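Local coordinates for hypothetical protein DUF871 (Enterococcus faecalis, PDB 2P0O) that is of unknown function but probably acts as a 6-phospho-N-acetylmuramidase, cleaving phosphorylated, cell-wall-derived muramic acid glycosides, at residues T306-Y312 / D329-I335; A269-S275 / E318-V324. All blocks are in the same frame, centred on the assembly; numbering follows the deposited sequence.

Interaction 1: residues T306-Y312 / D329-I335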
loop_
_atom_site.group_PDB
_atom_site.type_symbol
_atom_site.label_atom_id
_atom_site.label_comp_id
_atom_site.label_asym_id
_atom_site.label_seq_id
_atom_site.Cartn_x
_atom_site.Cartn_y
_atom_site.Cartn_z
ATOM N N THR A 306 17.462 -21.653 -0.730
ATOM C CA THR A 306 18.212 -22.882 -0.978
ATOM C C THR A 306 19.174 -22.732 -2.145
ATOM O O THR A 306 18.981 -21.880 -3.035
ATOM C CB THR A 306 17.258 -24.095 -1.307
ATOM O OG1 THR A 306 16.690 -23.922 -2.606
ATOM C CG2 THR A 306 16.112 -24.181 -0.337
ATOM N N ILE A 307 20.204 -23.574 -2.149
ATOM C CA ILE A 307 21.086 -23.688 -3.298
ATOM C C ILE A 307 21.283 -25.169 -3.606
ATOM O O ILE A 307 21.544 -25.977 -2.689
ATOM C CB ILE A 307 22.454 -22.910 -3.089
ATOM C CG1 ILE A 307 23.264 -22.858 -4.379
ATOM C CG2 ILE A 307 23.308 -23.506 -1.939
ATOM C CD1 ILE A 307 24.380 -21.824 -4.350
ATOM N N ASP A 308 21.137 -25.536 -4.877
ATOM C CA ASP A 308 21.330 -26.925 -5.281
ATOM C C ASP A 308 22.798 -27.327 -5.139
ATOM O O ASP A 308 23.686 -26.603 -5.607
ATOM C CB ASP A 308 20.854 -27.136 -6.710
ATOM C CG ASP A 308 19.336 -27.223 -6.829
ATOM O OD1 ASP A 308 18.611 -27.064 -5.802
ATOM O OD2 ASP A 308 18.860 -27.494 -7.960
ATOM N N ASN A 309 23.073 -28.453 -4.473
ATOM C CA ASN A 309 24.476 -28.852 -4.310
ATOM C C ASN A 309 24.954 -29.748 -5.464
ATOM O O ASN A 309 24.206 -29.948 -6.436
ATOM C CB ASN A 309 24.770 -29.439 -2.906
ATOM C CG ASN A 309 23.954 -30.697 -2.591
ATOM O OD1 ASN A 309 23.947 -31.668 -3.362
ATOM N ND2 ASN A 309 23.275 -30.686 -1.441
ATOM N N GLU A 310 26.178 -30.272 -5.356
ATOM C CA GLU A 310 26.792 -31.069 -6.418
ATOM C C GLU A 310 26.024 -32.366 -6.726
ATOM O O GLU A 310 26.155 -32.935 -7.834
ATOM C CB GLU A 310 28.278 -31.355 -6.113
ATOM C CG GLU A 310 28.514 -32.346 -4.984
ATOM C CD GLU A 310 29.981 -32.422 -4.531
ATOM O OE1 GLU A 310 30.895 -32.700 -5.358
ATOM O OE2 GLU A 310 30.224 -32.227 -3.319
ATOM N N LYS A 311 25.221 -32.831 -5.766
ATOM C CA LYS A 311 24.421 -34.056 -5.976
ATOM C C LYS A 311 23.322 -33.849 -6.991
ATOM O O LYS A 311 22.790 -34.819 -7.499
ATOM C CB LYS A 311 23.810 -34.607 -4.680
ATOM C CG LYS A 311 24.834 -35.153 -3.704
ATOM C CD LYS A 311 24.214 -35.557 -2.390
ATOM C CE LYS A 311 25.296 -36.037 -1.445
ATOM N NZ LYS A 311 24.718 -36.500 -0.164
ATOM N N TYR A 312 22.980 -32.595 -7.278
ATOM C CA TYR A 312 21.926 -32.284 -8.244
ATOM C C TYR A 312 22.494 -32.138 -9.639
ATOM O O TYR A 312 21.794 -31.682 -10.546
ATOM C CB TYR A 312 21.149 -31.011 -7.846
ATOM C CG TYR A 312 19.637 -31.210 -7.811
ATOM C CD1 TYR A 312 19.008 -32.020 -8.751
ATOM C CD2 TYR A 312 18.839 -30.586 -6.830
ATOM C CE1 TYR A 312 17.633 -32.210 -8.738
ATOM C CE2 TYR A 312 17.464 -30.778 -6.783
ATOM C CZ TYR A 312 16.860 -31.598 -7.763
ATOM O OH TYR A 312 15.493 -31.820 -7.780
ATOM N N ASP A 329 15.504 -32.442 1.002
ATOM C CA ASP A 329 16.086 -33.052 -0.200
ATOM C C ASP A 329 17.622 -33.043 -0.045
ATOM O O ASP A 329 18.227 -31.971 0.071
ATOM C CB ASP A 329 15.617 -32.268 -1.446
ATOM C CG ASP A 329 16.022 -32.923 -2.775
ATOM O OD1 ASP A 329 17.164 -33.406 -2.910
ATOM O OD2 ASP A 329 15.209 -32.904 -3.732
ATOM N N GLU A 330 18.252 -34.226 -0.041
ATOM C CA GLU A 330 19.729 -34.349 0.147
ATOM C C GLU A 330 20.528 -33.505 -0.854
ATOM O O GLU A 330 21.670 -33.123 -0.586
ATOM C CB GLU A 330 20.202 -35.826 0.050
ATOM C CG GLU A 330 19.812 -36.525 -1.314
ATOM C CD GLU A 330 20.774 -37.640 -1.796
ATOM O OE1 GLU A 330 21.603 -38.148 -0.972
ATOM O OE2 GLU A 330 20.683 -38.013 -3.014
ATOM N N LYS A 331 19.911 -33.219 -2.000
ATOM C CA LYS A 331 20.571 -32.523 -3.093
ATOM C C LYS A 331 20.433 -31.011 -3.037
ATOM O O LYS A 331 20.973 -30.318 -3.893
ATOM C CB LYS A 331 20.051 -33.015 -4.443
ATOM C CG LYS A 331 20.009 -34.527 -4.591
ATOM C CD LYS A 331 19.585 -34.910 -6.021
ATOM C CE LYS A 331 18.094 -34.675 -6.277
ATOM N NZ LYS A 331 17.164 -35.034 -5.143
ATOM N N VAL A 332 19.742 -30.500 -2.018
ATOM C CA VAL A 332 19.397 -29.064 -1.931
ATOM C C VAL A 332 19.858 -28.541 -0.565
ATOM O O VAL A 332 19.269 -28.929 0.458
ATOM C CB VAL A 332 17.851 -28.848 -2.078
ATOM C CG1 VAL A 332 17.446 -27.375 -1.871
ATOM C CG2 VAL A 332 17.328 -29.366 -3.436
ATOM N N ASN A 333 20.899 -27.686 -0.536
ATOM C CA ASN A 333 21.322 -27.042 0.715
ATOM C C ASN A 333 20.339 -25.970 1.162
ATOM O O ASN A 333 19.860 -25.155 0.336
ATOM C CB ASN A 333 22.702 -26.398 0.563
ATOM C CG ASN A 333 23.812 -27.417 0.397
ATOM O OD1 ASN A 333 23.634 -28.615 0.650
ATOM N ND2 ASN A 333 24.974 -26.942 -0.013
ATOM N N THR A 334 20.027 -25.961 2.451
ATOM C CA THR A 334 19.158 -24.925 2.993
ATOM C C THR A 334 20.060 -23.884 3.621
ATOM O O THR A 334 20.881 -24.222 4.473
ATOM C CB THR A 334 18.189 -25.502 4.043
ATOM O OG1 THR A 334 18.926 -26.393 4.894
ATOM C CG2 THR A 334 17.094 -26.306 3.354
ATOM N N ILE A 335 19.918 -22.632 3.193
ATOM C CA ILE A 335 20.889 -21.579 3.550
ATOM C C ILE A 335 20.322 -20.670 4.613
ATOM O O ILE A 335 20.943 -20.433 5.633
ATOM C CB ILE A 335 21.260 -20.663 2.330
ATOM C CG1 ILE A 335 21.598 -21.483 1.073
ATOM C CG2 ILE A 335 22.391 -19.665 2.717
ATOM C CD1 ILE A 335 22.684 -22.502 1.325
HETATM O O HOH W 1 23.533 -34.418 0.987
HETATM O O HOH W 2 14.373 -30.875 -5.509
HETATM O O HOH W 3 14.993 -34.476 -6.899
#

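Interaction 2: residues A269-S275 / E318-V324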
loop_
_atom_site.group_PDB
_atom_site.type_symbol
_atom_site.label_atom_id
_atom_site.label_comp_id
_atom_site.label_asym_id
_atom_site.label_seq_id
_atom_site.Cartn_x
_atom_site.Cartn_y
_atom_site.Cartn_z
ATOM N N ALA A 269 7.834 -21.103 -11.588
ATOM C CA ALA A 269 7.453 -22.349 -10.953
ATOM C C ALA A 269 6.290 -22.135 -9.989
ATOM O O ALA A 269 6.180 -21.071 -9.362
ATOM C CB ALA A 269 8.655 -22.893 -10.197
ATOM N N ARG A 270 5.459 -23.160 -9.822
ATOM C CA ARG A 270 4.404 -23.138 -8.825
ATOM C C ARG A 270 5.032 -23.040 -7.430
ATOM O O ARG A 270 4.614 -22.236 -6.620
ATOM C CB ARG A 270 3.572 -24.437 -8.928
ATOM C CG ARG A 270 2.313 -24.444 -8.079
ATOM C CD ARG A 270 1.656 -25.810 -8.124
ATOM N NE ARG A 270 2.571 -26.820 -7.593
ATOM C CZ ARG A 270 2.273 -28.110 -7.510
ATOM N NH1 ARG A 270 3.157 -28.950 -7.015
ATOM N NH2 ARG A 270 1.089 -28.555 -7.912
ATOM N N ASP A 271 6.050 -23.863 -7.172
ATOM C CA ASP A 271 6.482 -24.168 -5.808
ATOM C C ASP A 271 7.565 -23.244 -5.255
ATOM O O ASP A 271 7.749 -23.179 -4.027
ATOM C CB ASP A 271 7.063 -25.588 -5.759
ATOM C CG ASP A 271 6.030 -26.650 -5.951
ATOM O OD1 ASP A 271 4.844 -26.381 -5.688
ATOM O OD2 ASP A 271 6.430 -27.775 -6.344
ATOM N N VAL A 272 8.319 -22.610 -6.161
ATOM C CA VAL A 272 9.569 -21.929 -5.816
ATOM C C VAL A 272 9.749 -20.702 -6.686
ATOM O O VAL A 272 9.230 -20.622 -7.809
ATOM C CB VAL A 272 10.832 -22.837 -6.028
ATOM C CG1 VAL A 272 10.880 -24.034 -5.034
ATOM C CG2 VAL A 272 10.931 -23.352 -7.467
ATOM N N LEU A 273 10.485 -19.742 -6.158
ATOM C CA LEU A 273 11.091 -18.702 -6.977
ATOM C C LEU A 273 12.427 -19.272 -7.462
ATOM O O LEU A 273 13.141 -19.916 -6.687
ATOM C CB LEU A 273 11.347 -17.433 -6.138
ATOM C CG LEU A 273 10.130 -16.620 -5.717
ATOM C CD1 LEU A 273 10.555 -15.360 -4.923
ATOM C CD2 LEU A 273 9.198 -16.219 -6.929
ATOM N N ARG A 274 12.760 -19.068 -8.724
ATOM C CA ARG A 274 14.022 -19.604 -9.262
ATOM C C ARG A 274 14.919 -18.499 -9.772
ATOM O O ARG A 274 14.541 -17.752 -10.692
ATOM C CB ARG A 274 13.803 -20.614 -10.407
ATOM C CG ARG A 274 12.881 -21.771 -10.118
ATOM C CD ARG A 274 12.684 -22.610 -11.396
ATOM N NE ARG A 274 13.934 -23.306 -11.786
ATOM C CZ ARG A 274 14.127 -23.923 -12.953
ATOM N NH1 ARG A 274 15.282 -24.556 -13.194
ATOM N NH2 ARG A 274 13.156 -23.961 -13.856
ATOM N N SER A 275 16.121 -18.416 -9.210
ATOM C CA SER A 275 17.068 -17.379 -9.605
ATOM C C SER A 275 17.716 -17.805 -10.890
ATOM O O SER A 275 18.476 -18.778 -10.943
ATOM C CB SER A 275 18.114 -17.117 -8.538
ATOM O OG SER A 275 19.098 -16.216 -9.041
ATOM N N GLU A 318 21.760 -23.766 -8.647
ATOM C CA GLU A 318 20.451 -23.102 -8.745
ATOM C C GLU A 318 20.017 -22.605 -7.379
ATOM O O GLU A 318 20.077 -23.348 -6.379
ATOM C CB GLU A 318 19.349 -24.021 -9.285
ATOM C CG GLU A 318 18.055 -23.205 -9.544
ATOM C CD GLU A 318 17.032 -23.935 -10.362
ATOM O OE1 GLU A 318 17.374 -24.388 -11.469
ATOM O OE2 GLU A 318 15.887 -24.056 -9.895
ATOM N N ILE A 319 19.580 -21.358 -7.351
ATOM C CA ILE A 319 19.110 -20.725 -6.116
ATOM C C ILE A 319 17.594 -20.643 -6.197
ATOM O O ILE A 319 17.027 -20.205 -7.216
ATOM C CB ILE A 319 19.781 -19.325 -5.888
ATOM C CG1 ILE A 319 21.294 -19.481 -5.687
ATOM C CG2 ILE A 319 19.182 -18.573 -4.687
ATOM C CD1 ILE A 319 22.127 -18.220 -5.970
ATOM N N GLN A 320 16.944 -21.071 -5.128
ATOM C CA GLN A 320 15.501 -21.000 -5.034
ATOM C C GLN A 320 15.060 -20.405 -3.696
ATOM O O GLN A 320 15.796 -20.461 -2.675
ATOM C CB GLN A 320 14.915 -22.383 -5.164
ATOM C CG GLN A 320 15.294 -23.124 -6.449
ATOM C CD GLN A 320 14.545 -24.418 -6.586
ATOM O OE1 GLN A 320 14.006 -24.938 -5.604
ATOM N NE2 GLN A 320 14.503 -24.951 -7.787
ATOM N N VAL A 321 13.872 -19.829 -3.711
ATOM C CA VAL A 321 13.155 -19.512 -2.494
ATOM C C VAL A 321 11.831 -20.263 -2.611
ATOM O O VAL A 321 11.123 -20.128 -3.635
ATOM C CB VAL A 321 12.894 -17.988 -2.388
ATOM C CG1 VAL A 321 12.220 -17.622 -1.050
ATOM C CG2 VAL A 321 14.207 -17.183 -2.578
ATOM N N THR A 322 11.490 -21.026 -1.571
ATOM C CA THR A 322 10.231 -21.767 -1.546
ATOM C C THR A 322 8.989 -20.919 -1.344
ATOM O O THR A 322 8.965 -20.017 -0.484
ATOM C CB THR A 322 10.254 -22.992 -0.585
ATOM O OG1 THR A 322 10.412 -22.588 0.783
ATOM C CG2 THR A 322 11.397 -23.956 -0.979
ATOM N N LEU A 323 7.963 -21.197 -2.159
ATOM C CA LEU A 323 6.703 -20.473 -2.088
ATOM C C LEU A 323 5.690 -21.248 -1.263
ATOM O O LEU A 323 4.678 -20.698 -0.845
ATOM C CB LEU A 323 6.163 -20.201 -3.491
ATOM C CG LEU A 323 7.006 -19.194 -4.312
ATOM C CD1 LEU A 323 6.436 -19.021 -5.733
ATOM C CD2 LEU A 323 7.108 -17.838 -3.599
ATOM N N VAL A 324 5.991 -22.531 -1.031
ATOM C CA VAL A 324 5.170 -23.466 -0.280
ATOM C C VAL A 324 6.124 -24.317 0.599
ATOM O O VAL A 324 7.322 -24.306 0.387
ATOM C CB VAL A 324 4.352 -24.389 -1.248
ATOM C CG1 VAL A 324 3.485 -23.570 -2.215
ATOM C CG2 VAL A 324 5.276 -25.295 -2.093
#

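Interaction 1: residues T306-Y312 / D329-I335
The amide nitrogen ND2 of Asn-309 spends both its hydrogens on segment 329-335, a worked case of one side chain closing the end of a strand pair. Asn-309 ND2 lies 3.0 Å from Glu-330 O, along an almost straight N-H line (178°), and 3.0 Å from Asn-333 OD1, which it meets from above the carbonyl plane. Both acceptors lie in the amide plane of Asn-309, fixing its rotation. The other branch, Asn-309 OD1, accepts from Lys-311 N on a lone pair at 3.0 Å, an Asx turn that starts the 3-10 segment. CG sits between the backbone N and carbonyl carbon (chi1 61°), which turns the amide toward segment 329-335. Asn-309 N also bonds Lys-331 O at 2.9 Å, beyond the antiparallel pairs Thr-306/Thr-334, Ile-307/Asn-333 and Asp-308/Val-332.

Lys-331 bends over one face of the Tyr-312 ring, with its CE 3.6 Å from the ring centroid in a CH-pi contact, and NZ forms a cation-pi interaction with that face. Lys-331 NZ is also held by a salt bridge to Asp-329 OD1 at 2.8 Å, and two waters tie Tyr-312 OH to NZ and to Asp-329 OD2. Val-332 CG2 meets the ring at its edge, 3.6 Å from Tyr-312 CE2. The other methyl, Val-332 CG1, presses tightly on Thr-306 CB at 3.3 Å.

Asn-333 has further partners in a loop of the same chain: its OD1 accepts from Glu-295 N and its ND2 reaches Glu-293 O. Strand 332-337 is outermost in this antiparallel sheet, and strand 304-308 has strand 319-322 as its other neighbour.

Interaction 2: residues A269-S275 / E318-V324
Glu-318 carries CG anti to its backbone N (chi1 -172°) and runs extended from there, while Arg-274 bends at its third torsion (chi3 68°); together these turns bring the carboxylate to the edge of the guanidinium group. The setting is an antiparallel strand pair in the C-terminal domain, which belongs to a cyclophilin-like family, and it illustrates how a charged pair can fasten one end of a hydrogen-bonded register. Arg-274 grips side-on, with NE 2.8 Å from Glu-318 OE2 and NH1 2.7 Å from Glu-318 OE1. The planes of the two groups stand 37° apart, and NE comes to OE2 from above the carboxylate plane, whereas NH1 uses the syn side of OE1.

Next along the strands, the backbones join through Leu-273 and Val-321, a hydrogen-bonded pair in which Leu-273 N lies 2.6 Å from Val-321 O. Past the strand proper, Leu-323 N reaches Asp-271 O at 2.7 Å, carrying the pairing into the loops. Leu-273, on the face it shares with Val-321, meets Leu-323 at about a right angle, Leu-273 CG lying 3.9 Å from Leu-323 CD2; Phe-355 of strand 354-359 touches both Leu-273 and Val-321, linking this face to the neighbouring mixed sheet. On the other face the two methyls of Val-272 lie against the Gln-320 amide, Val-272 CG1 being 3.3 Å from Gln-320 OE1.

That amide is itself fixed by the carboxylate: Gln-320 NE2 donates to Glu-318 OE2 on its anti side at 2.7 Å, coming from the opposite face of the carboxylate plane to Arg-274 NE.

Interactions 1 and 2 lie in one four-stranded antiparallel sheet, their centres about 13 Å apart. Across the sheet the order is 272-275, 319-322, 304-308, 332-337, so each interaction joins an outermost strand to one of the two central ones. Along the chain the segments alternate: 269-275, 306-312, 318-324, then 329-335. The central strands knit the two contacts together, Thr-306 N probably bonding Gln-320 O and Asp-308 N Glu-318 O. All four segments belong to the C-terminal, cyclophilin-like part of the protein; the eight-stranded parallel barrel is built from strands earlier in the chain, 4-8 to 218-221. The pairing thus brings residues distant in sequence into one continuous sheet of the second domain.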